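Local coordinates for uncharacterized protein (Staphylococcus aureus subsp. aureus, PDB 4H0A) that is of unknown function but belongs to the CAP family of cysteine-rich secretory proteins, joining a CAP domain to a CAP-associated N-terminal region, at residues S54-A59 with Y72-K77; D48-T53 with K86-V91; Q273-A278 with R313-L318. One frame throughout, in Å; residues are numbered along the deposited sequence.

Contact 1: S54-A59 with Y72-K77; sequences SKFGQA and YVFKDK. With EDO (1,2-ethanediol), chain E.
Phe74, on strand 69-76, pushes its ring between Phe56 and Ala59 where helix 50-56 ends and the chain turns toward strand 61-65, the outermost strand of the antiparallel sheet in the CAP-associated N-terminal region. The contact is mainly apolar, and no hydrogen bond joins the two segments directly.

Two aromatic rings make up its first half. Phe56 and Phe74 have centroids 5.6 Å apart and planes inclined at 53°, an oblique pair in which CD2 of Phe56 lies over one face of Phe74, toward the rim. In Phe74 a chi1 of -61° sets CG beside the backbone N, anti to the carbonyl carbon; the ring beyond it lies between Phe56 and Ala59.

Aliphatic contacts cover the opposite face. Ala59 CB makes a CH-pi contact there, 3.9 Å from the Phe74 centroid and 20° off the ring normal, and also meets the edge of the Tyr72 ring, with Tyr72 CD2 4.0 Å away. Gly57 leaves the helix with positive phi. Beyond the segments, Phe56 also meets the rings of Trp44 and Tyr81.

A 1,2-ethanediol, probably from the crystallisation liquor, lies over one face of Phe56 and makes weak hydrogen bonds to Lys75 O and Asp76 OD2. In the plane of the Phe74 ring, Gly57 O approaches CE2 at 3.5 Å.

Contact 2: D48-T53 with K86-V91; sequences DIKVLT and KREEIV
Asp48 and Glu88 run side by side, pointing the same way: Asp48 has CG anti to its backbone N (chi1 -170°), whereas Glu88 has CG anti to its carbonyl carbon (chi1 -53°) and is extended beyond it. Their carboxylate planes are turned 84° apart, with Asp48 OD2 3.8 Å from Glu88 OE1. One water joins these like charges by donating to both oxygens, and accepts from Lys50 NZ, whose positive charge probably eases the repulsion. The other oxygen of Asp48, OD1, takes the Lys50 N-H on its anti side at 2.9 Å, a capping bond in the turn that leads into helix 50-56.

Next to this polar cluster, Ile49 N donates to Glu88 O at 2.8 Å. Asp48 and Glu89 form a single backbone bridge where the type I' turn from Lys86 to Glu89 closes the hairpin. Ile90 supplies the apolar part: its CG1 meets Ile49 CD1 at 4.1 Å, the two side chains crossing at about a right angle, while its CD1 touches CG and CD1 of Leu52.

Val83 and Trp44 add to this apolar cluster, which joins the beginning of helix 50-56 to strands 79-86 and 89-96 of the seven-stranded sheet, with Tyr72 of strand 69-76 against Ile49.

Contact 3: Q273-A278 with R313-L318; sequences QNVGYA and RDYYSL
Tyr277 and Tyr315 meet on one face of an antiparallel strand pair, CD1 of Tyr277 lying over the Tyr315 ring, toward its rim, 3.4 Å from Tyr315 CZ. The rings are inclined at 46° with centroids 4.7 Å apart, an oblique pairing. A chi1 of 177° sets Tyr277 CG beside its carbonyl carbon, and CD1 beyond it makes this contact. Asp314 CB packs against Tyr277 CE1, and Val275 CG1 reaches the edge of Tyr315. At the far end of this face, Gln273 NE2 donates to Ser317 OG at 3.0 Å, the hydroxyl tilted 21° from the amide plane.

The backbone sets this register. Asn274 with Leu318 and Gly276 with Tyr316 are hydrogen-bonded pairs, each closed by two N-H...O bonds; the Leu318 N to Asn274 O bond measures 2.9 Å. Val275 and Ser317 form a non-hydrogen-bonded pair between them. A weak hydrogen bond from Ala278 N to Asp314 O follows at the strand end.

Helices lie against both faces. Leu239 and Ala235 of helix 229-242 contact Tyr315 and Ser317. On the other face, Trp289 of helix 282-290 touches Asn274 and Leu318, helix 201-219 covers Leu318, Asn274 ND2 donates to His295 O, and Tyr316 OH is hydrogen-bonded to Gln205 NE2. Central strands flanked by helices on both faces form the alpha-beta-alpha sandwich of the CAP domain.

In the fold
Contacts 1 and 2 are neighbours in the CAP-associated N-terminal region. Both set helix 50-56 against the same seven-stranded sheet, contact 1 at the helix end and contact 2 at its start, and along the chain contact 1 is nested within the loop closed by contact 2. They touch directly where Tyr72 meets Ile49 and Phe74 meets Leu52. Both are partly buried, but contact 1 relies on aromatic and aliphatic packing, whereas contact 2 adds a capping bond ahead of the helix and a water-bridged charged cluster. Contact 3, about 28 and 30 Å from them between centres, lies across the molecule in the CAP domain: a buried pairing of adjacent strands held chiefly by backbone hydrogen bonds.

Contact 1: S54-A59 with Y72-K77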
loop_
_atom_site.group_PDB
_atom_site.type_symbol
_atom_site.label_atom_id
_atom_site.label_comp_id
_atom_site.label_asym_id
_atom_site.label_seq_id
_atom_site.Cartn_x
_atom_site.Cartn_y
_atom_site.Cartn_z
ATOM N N SER A 54 6.167 20.853 -11.337
ATOM C CA SER A 54 6.678 21.391 -12.602
ATOM C C SER A 54 6.640 20.342 -13.726
ATOM O O SER A 54 6.227 20.660 -14.837
ATOM C CB SER A 54 8.110 21.893 -12.429
ATOM O OG SER A 54 8.136 23.027 -11.578
ATOM N N LYS A 55 7.057 19.102 -13.434
ATOM C CA LYS A 55 7.090 18.014 -14.414
ATOM C C LYS A 55 5.679 17.533 -14.819
ATOM O O LYS A 55 5.410 17.396 -16.013
ATOM C CB LYS A 55 7.892 16.824 -13.844
ATOM C CG LYS A 55 8.172 15.687 -14.835
ATOM C CD LYS A 55 8.768 14.444 -14.149
ATOM C CE LYS A 55 10.279 14.399 -14.173
ATOM N NZ LYS A 55 10.809 13.878 -15.465
ATOM N N PHE A 56 4.807 17.240 -13.840
ATOM C CA PHE A 56 3.477 16.667 -14.090
ATOM C C PHE A 56 2.304 17.621 -13.980
ATOM O O PHE A 56 1.174 17.212 -14.254
ATOM C CB PHE A 56 3.217 15.560 -13.061
ATOM C CG PHE A 56 4.267 14.484 -13.005
ATOM C CD1 PHE A 56 4.686 13.839 -14.161
ATOM C CD2 PHE A 56 4.763 14.042 -11.790
ATOM C CE1 PHE A 56 5.614 12.800 -14.104
ATOM C CE2 PHE A 56 5.693 13.009 -11.736
ATOM C CZ PHE A 56 6.122 12.399 -12.895
ATOM N N GLY A 57 2.535 18.844 -13.544
ATOM C CA GLY A 57 1.435 19.752 -13.283
ATOM C C GLY A 57 0.934 19.474 -11.875
ATOM O O GLY A 57 1.541 18.707 -11.121
ATOM N N GLN A 58 -0.206 20.030 -11.537
ATOM C CA GLN A 58 -0.742 19.915 -10.191
ATOM C C GLN A 58 -1.188 18.487 -9.856
ATOM O O GLN A 58 -1.719 17.780 -10.709
ATOM C CB GLN A 58 -1.923 20.878 -10.035
ATOM C CG GLN A 58 -1.528 22.361 -10.216
ATOM C CD GLN A 58 -0.691 22.900 -9.073
ATOM O OE1 GLN A 58 -1.035 22.739 -7.906
ATOM N NE2 GLN A 58 0.406 23.587 -9.372
ATOM N N ALA A 59 -0.980 18.074 -8.605
ATOM C CA ALA A 59 -1.384 16.751 -8.140
ATOM C C ALA A 59 -2.900 16.605 -8.196
ATOM O O ALA A 59 -3.637 17.595 -8.144
ATOM C CB ALA A 59 -0.886 16.510 -6.721
ATOM N N TYR A 72 0.759 13.485 -1.895
ATOM C CA TYR A 72 0.407 14.033 -3.205
ATOM C C TYR A 72 0.163 12.864 -4.103
ATOM O O TYR A 72 1.042 12.003 -4.192
ATOM C CB TYR A 72 1.548 14.899 -3.775
ATOM C CG TYR A 72 1.783 16.193 -3.039
ATOM C CD1 TYR A 72 2.366 16.203 -1.776
ATOM C CD2 TYR A 72 1.494 17.418 -3.636
ATOM C CE1 TYR A 72 2.561 17.395 -1.081
ATOM C CE2 TYR A 72 1.711 18.618 -2.962
ATOM C CZ TYR A 72 2.229 18.597 -1.677
ATOM O OH TYR A 72 2.459 19.767 -1.010
ATOM N N VAL A 73 -0.987 12.805 -4.778
ATOM C CA VAL A 73 -1.231 11.683 -5.673
ATOM C C VAL A 73 -1.181 12.205 -7.089
ATOM O O VAL A 73 -1.859 13.185 -7.405
ATOM C CB VAL A 73 -2.559 10.965 -5.354
ATOM C CG1 VAL A 73 -2.796 9.784 -6.305
ATOM C CG2 VAL A 73 -2.568 10.503 -3.899
ATOM N N PHE A 74 -0.370 11.562 -7.945
ATOM C CA PHE A 74 -0.264 11.905 -9.359
ATOM C C PHE A 74 -0.618 10.674 -10.151
ATOM O O PHE A 74 -0.011 9.626 -9.931
ATOM C CB PHE A 74 1.155 12.360 -9.722
ATOM C CG PHE A 74 1.654 13.581 -9.013
ATOM C CD1 PHE A 74 2.334 13.472 -7.803
ATOM C CD2 PHE A 74 1.513 14.841 -9.582
ATOM C CE1 PHE A 74 2.841 14.603 -7.170
ATOM C CE2 PHE A 74 2.031 15.969 -8.951
ATOM C CZ PHE A 74 2.691 15.844 -7.750
ATOM N N LYS A 75 -1.574 10.767 -11.066
ATOM C CA LYS A 75 -1.912 9.571 -11.828
ATOM C C LYS A 75 -2.408 9.878 -13.212
ATOM O O LYS A 75 -2.943 10.948 -13.480
ATOM C CB LYS A 75 -2.964 8.749 -11.086
ATOM C CG LYS A 75 -4.229 9.495 -10.753
ATOM C CD LYS A 75 -5.264 8.609 -10.096
ATOM C CE LYS A 75 -6.611 9.300 -10.063
ATOM N NZ LYS A 75 -7.684 8.401 -9.577
ATOM N N ASP A 76 -2.236 8.897 -14.090
ATOM C CA ASP A 76 -2.724 8.956 -15.454
ATOM C C ASP A 76 -2.905 7.507 -15.925
ATOM O O ASP A 76 -2.723 6.583 -15.132
ATOM C CB ASP A 76 -1.789 9.802 -16.348
ATOM C CG ASP A 76 -0.399 9.258 -16.625
ATOM O OD1 ASP A 76 -0.179 8.046 -16.424
ATOM O OD2 ASP A 76 0.460 10.040 -17.085
ATOM N N LYS A 77 -3.280 7.295 -17.169
ATOM C CA LYS A 77 -3.520 5.944 -17.673
ATOM C C LYS A 77 -2.341 4.982 -17.471
ATOM O O LYS A 77 -2.598 3.814 -17.186
ATOM C CB LYS A 77 -3.887 5.970 -19.177
ATOM C CG LYS A 77 -4.392 4.634 -19.706
ATOM C CD LYS A 77 -5.128 4.771 -21.043
ATOM C CE LYS A 77 -6.592 5.112 -20.876
ATOM N NZ LYS A 77 -7.309 5.127 -22.181
HETATM C C1 EDO E . 0.947 12.626 -14.529
HETATM O O1 EDO E . -0.121 12.980 -13.682
HETATM C C2 EDO E . 1.818 11.573 -13.831
HETATM O O2 EDO E . 2.784 11.118 -14.762
#

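Contact 2: D48-T53 with K86-V91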
loop_
_atom_site.group_PDB
_atom_site.type_symbol
_atom_site.label_atom_id
_atom_site.label_comp_id
_atom_site.label_asym_id
_atom_site.label_seq_id
_atom_site.Cartn_x
_atom_site.Cartn_y
_atom_site.Cartn_z
ATOM N N ASP A 48 12.481 18.821 -3.508
ATOM C CA ASP A 48 11.302 19.592 -3.127
ATOM C C ASP A 48 10.130 19.134 -3.978
ATOM O O ASP A 48 10.323 18.792 -5.145
ATOM C CB ASP A 48 11.555 21.096 -3.297
ATOM C CG ASP A 48 10.462 21.954 -2.693
ATOM O OD1 ASP A 48 9.404 22.118 -3.345
ATOM O OD2 ASP A 48 10.653 22.444 -1.563
ATOM N N ILE A 49 8.914 19.127 -3.403
ATOM C CA ILE A 49 7.708 18.692 -4.117
ATOM C C ILE A 49 7.442 19.534 -5.394
ATOM O O ILE A 49 6.887 18.998 -6.353
ATOM C CB ILE A 49 6.471 18.666 -3.180
ATOM C CG1 ILE A 49 5.275 17.922 -3.822
ATOM C CG2 ILE A 49 6.041 20.073 -2.704
ATOM C CD1 ILE A 49 5.557 16.509 -4.332
ATOM N N LYS A 50 7.909 20.802 -5.437
ATOM C CA LYS A 50 7.765 21.681 -6.615
ATOM C C LYS A 50 8.405 21.079 -7.887
ATOM O O LYS A 50 7.985 21.421 -8.989
ATOM C CB LYS A 50 8.384 23.059 -6.346
ATOM C CG LYS A 50 7.591 23.929 -5.369
ATOM C CD LYS A 50 8.388 25.190 -4.984
ATOM C CE LYS A 50 8.317 25.542 -3.522
ATOM N NZ LYS A 50 9.422 26.452 -3.117
ATOM N N VAL A 51 9.395 20.177 -7.734
ATOM C CA VAL A 51 10.042 19.503 -8.862
ATOM C C VAL A 51 9.019 18.640 -9.630
ATOM O O VAL A 51 9.064 18.608 -10.859
ATOM C CB VAL A 51 11.261 18.661 -8.392
ATOM C CG1 VAL A 51 11.793 17.772 -9.515
ATOM C CG2 VAL A 51 12.364 19.568 -7.858
ATOM N N LEU A 52 8.108 17.953 -8.928
ATOM C CA LEU A 52 7.091 17.120 -9.589
ATOM C C LEU A 52 5.948 17.958 -10.121
ATOM O O LEU A 52 5.427 17.659 -11.197
ATOM C CB LEU A 52 6.529 16.064 -8.639
ATOM C CG LEU A 52 7.529 15.141 -7.966
ATOM C CD1 LEU A 52 6.795 14.063 -7.214
ATOM C CD2 LEU A 52 8.492 14.498 -8.981
ATOM N N THR A 53 5.533 18.992 -9.375
ATOM C CA THR A 53 4.466 19.880 -9.832
ATOM C C THR A 53 4.883 20.506 -11.173
ATOM O O THR A 53 4.053 20.610 -12.065
ATOM C CB THR A 53 4.122 20.916 -8.755
ATOM O OG1 THR A 53 3.516 20.211 -7.669
ATOM C CG2 THR A 53 3.174 22.000 -9.261
ATOM N N LYS A 86 7.491 15.902 3.804
ATOM C CA LYS A 86 7.623 16.472 5.140
ATOM C C LYS A 86 8.372 17.762 4.958
ATOM O O LYS A 86 9.482 17.727 4.431
ATOM C CB LYS A 86 8.340 15.523 6.108
ATOM C CG LYS A 86 8.338 16.052 7.562
ATOM C CD LYS A 86 7.843 15.001 8.535
ATOM C CE LYS A 86 7.932 15.438 9.969
ATOM N NZ LYS A 86 7.498 14.359 10.894
ATOM N N ARG A 87 7.728 18.902 5.273
ATOM C CA ARG A 87 8.275 20.251 5.083
ATOM C C ARG A 87 8.565 20.482 3.585
ATOM O O ARG A 87 9.605 21.030 3.230
ATOM C CB ARG A 87 9.524 20.477 5.959
ATOM C CG ARG A 87 9.249 20.262 7.446
ATOM C CD ARG A 87 10.464 20.557 8.314
ATOM N NE ARG A 87 10.599 19.609 9.425
ATOM C CZ ARG A 87 11.104 18.376 9.336
ATOM N NH1 ARG A 87 11.532 17.902 8.167
ATOM N NH2 ARG A 87 11.178 17.603 10.414
ATOM N N GLU A 88 7.653 19.988 2.713
ATOM C CA GLU A 88 7.723 20.082 1.252
ATOM C C GLU A 88 8.853 19.234 0.635
ATOM O O GLU A 88 8.975 19.242 -0.585
ATOM C CB GLU A 88 7.848 21.548 0.776
ATOM C CG GLU A 88 6.778 22.465 1.346
ATOM C CD GLU A 88 6.810 23.890 0.828
ATOM O OE1 GLU A 88 7.737 24.231 0.056
ATOM O OE2 GLU A 88 5.905 24.671 1.206
ATOM N N GLU A 89 9.620 18.456 1.429
ATOM C CA GLU A 89 10.673 17.577 0.899
ATOM C C GLU A 89 10.075 16.219 0.655
ATOM O O GLU A 89 9.432 15.689 1.552
ATOM C CB GLU A 89 11.846 17.458 1.893
ATOM C CG GLU A 89 13.037 16.691 1.338
ATOM C CD GLU A 89 14.200 16.542 2.301
ATOM O OE1 GLU A 89 13.960 16.204 3.482
ATOM O OE2 GLU A 89 15.358 16.720 1.860
ATOM N N ILE A 90 10.335 15.612 -0.507
ATOM C CA ILE A 90 9.831 14.277 -0.799
ATOM C C ILE A 90 10.588 13.262 0.066
ATOM O O ILE A 90 11.822 13.222 0.015
ATOM C CB ILE A 90 9.968 13.953 -2.303
ATOM C CG1 ILE A 90 9.101 14.930 -3.154
ATOM C CG2 ILE A 90 9.578 12.479 -2.588
ATOM C CD1 ILE A 90 9.468 14.923 -4.673
ATOM N N VAL A 91 9.861 12.463 0.870
ATOM C CA VAL A 91 10.481 11.430 1.721
ATOM C C VAL A 91 10.082 10.019 1.266
ATOM O O VAL A 91 10.650 9.049 1.764
ATOM C CB VAL A 91 10.152 11.623 3.220
ATOM C CG1 VAL A 91 10.718 12.945 3.738
ATOM C CG2 VAL A 91 8.653 11.537 3.490
HETATM O O HOH W 1 10.246 24.916 -0.630
#

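Contact 3: Q273-A278 with R313-L318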
loop_
_atom_site.group_PDB
_atom_site.type_symbol
_atom_site.label_atom_id
_atom_site.label_comp_id
_atom_site.label_asym_id
_atom_site.label_seq_id
_atom_site.Cartn_x
_atom_site.Cartn_y
_atom_site.Cartn_z
ATOM N N GLN A 273 -15.476 -10.292 1.090
ATOM C CA GLN A 273 -14.922 -9.179 1.849
ATOM C C GLN A 273 -13.485 -9.436 2.270
ATOM O O GLN A 273 -13.170 -10.525 2.742
ATOM C CB GLN A 273 -15.784 -8.952 3.097
ATOM C CG GLN A 273 -15.373 -7.760 3.957
ATOM C CD GLN A 273 -16.253 -7.590 5.170
ATOM O OE1 GLN A 273 -17.150 -8.394 5.455
ATOM N NE2 GLN A 273 -15.990 -6.541 5.930
ATOM N N ASN A 274 -12.637 -8.404 2.149
ATOM C CA ASN A 274 -11.256 -8.429 2.608
ATOM C C ASN A 274 -11.159 -7.470 3.762
ATOM O O ASN A 274 -11.714 -6.372 3.678
ATOM C CB ASN A 274 -10.289 -8.048 1.490
ATOM C CG ASN A 274 -9.988 -9.158 0.525
ATOM O OD1 ASN A 274 -10.535 -10.247 0.619
ATOM N ND2 ASN A 274 -9.140 -8.893 -0.453
ATOM N N VAL A 275 -10.496 -7.878 4.849
ATOM C CA VAL A 275 -10.340 -7.045 6.041
ATOM C C VAL A 275 -8.878 -7.077 6.487
ATOM O O VAL A 275 -8.193 -8.080 6.280
ATOM C CB VAL A 275 -11.289 -7.496 7.192
ATOM C CG1 VAL A 275 -11.188 -6.556 8.392
ATOM C CG2 VAL A 275 -12.733 -7.588 6.713
ATOM N N GLY A 276 -8.426 -5.977 7.083
ATOM C CA GLY A 276 -7.081 -5.831 7.622
ATOM C C GLY A 276 -7.092 -5.038 8.912
ATOM O O GLY A 276 -7.878 -4.096 9.025
ATOM N N TYR A 277 -6.231 -5.405 9.896
ATOM C CA TYR A 277 -6.147 -4.726 11.199
ATOM C C TYR A 277 -4.736 -4.168 11.496
ATOM O O TYR A 277 -3.733 -4.800 11.183
ATOM C CB TYR A 277 -6.560 -5.695 12.327
ATOM C CG TYR A 277 -6.440 -5.094 13.714
ATOM C CD1 TYR A 277 -7.155 -3.953 14.063
ATOM C CD2 TYR A 277 -5.568 -5.629 14.658
ATOM C CE1 TYR A 277 -7.022 -3.369 15.324
ATOM C CE2 TYR A 277 -5.434 -5.061 15.924
ATOM C CZ TYR A 277 -6.161 -3.925 16.253
ATOM O OH TYR A 277 -6.050 -3.339 17.496
ATOM N N ALA A 278 -4.690 -2.980 12.115
ATOM C CA ALA A 278 -3.489 -2.283 12.590
ATOM C C ALA A 278 -2.540 -1.803 11.476
ATOM O O ALA A 278 -1.407 -1.422 11.794
ATOM C CB ALA A 278 -2.723 -3.166 13.573
ATOM N N ARG A 313 -9.392 4.230 11.713
ATOM C CA ARG A 313 -8.295 4.053 12.654
ATOM C C ARG A 313 -7.390 2.906 12.168
ATOM O O ARG A 313 -6.783 3.047 11.098
ATOM C CB ARG A 313 -8.808 3.863 14.104
ATOM N N ASP A 314 -7.372 1.765 12.880
ATOM C CA ASP A 314 -6.512 0.633 12.571
ATOM C C ASP A 314 -7.122 -0.336 11.540
ATOM O O ASP A 314 -6.385 -1.179 11.027
ATOM C CB ASP A 314 -6.208 -0.116 13.887
ATOM C CG ASP A 314 -5.119 0.531 14.724
ATOM O OD1 ASP A 314 -4.879 1.750 14.555
ATOM O OD2 ASP A 314 -4.515 -0.180 15.562
ATOM N N TYR A 315 -8.429 -0.227 11.214
ATOM C CA TYR A 315 -9.078 -1.187 10.322
ATOM C C TYR A 315 -9.283 -0.716 8.876
ATOM O O TYR A 315 -9.567 0.451 8.623
ATOM C CB TYR A 315 -10.444 -1.580 10.876
ATOM C CG TYR A 315 -10.408 -2.529 12.054
ATOM C CD1 TYR A 315 -10.567 -3.900 11.874
ATOM C CD2 TYR A 315 -10.321 -2.053 13.356
ATOM C CE1 TYR A 315 -10.587 -4.778 12.958
ATOM C CE2 TYR A 315 -10.343 -2.919 14.449
ATOM C CZ TYR A 315 -10.484 -4.283 14.248
ATOM O OH TYR A 315 -10.490 -5.167 15.307
ATOM N N TYR A 316 -9.218 -1.683 7.946
ATOM C CA TYR A 316 -9.465 -1.523 6.519
ATOM C C TYR A 316 -10.438 -2.598 6.087
ATOM O O TYR A 316 -10.157 -3.758 6.323
ATOM C CB TYR A 316 -8.158 -1.663 5.730
ATOM C CG TYR A 316 -7.262 -0.445 5.752
ATOM C CD1 TYR A 316 -6.391 -0.216 6.813
ATOM C CD2 TYR A 316 -7.181 0.400 4.654
ATOM C CE1 TYR A 316 -5.506 0.861 6.802
ATOM C CE2 TYR A 316 -6.303 1.478 4.630
ATOM C CZ TYR A 316 -5.463 1.705 5.705
ATOM O OH TYR A 316 -4.599 2.773 5.647
ATOM N N SER A 317 -11.562 -2.241 5.464
ATOM C CA SER A 317 -12.547 -3.217 4.981
ATOM C C SER A 317 -12.890 -2.916 3.533
ATOM O O SER A 317 -13.108 -1.753 3.213
ATOM C CB SER A 317 -13.807 -3.168 5.836
ATOM O OG SER A 317 -14.865 -3.901 5.240
ATOM N N LEU A 318 -12.945 -3.946 2.661
ATOM C CA LEU A 318 -13.300 -3.764 1.251
ATOM C C LEU A 318 -14.232 -4.881 0.822
ATOM O O LEU A 318 -13.831 -6.045 0.809
ATOM C CB LEU A 318 -12.040 -3.734 0.366
ATOM C CG LEU A 318 -12.223 -3.273 -1.092
ATOM C CD1 LEU A 318 -12.792 -1.835 -1.170
ATOM C CD2 LEU A 318 -10.908 -3.333 -1.845
#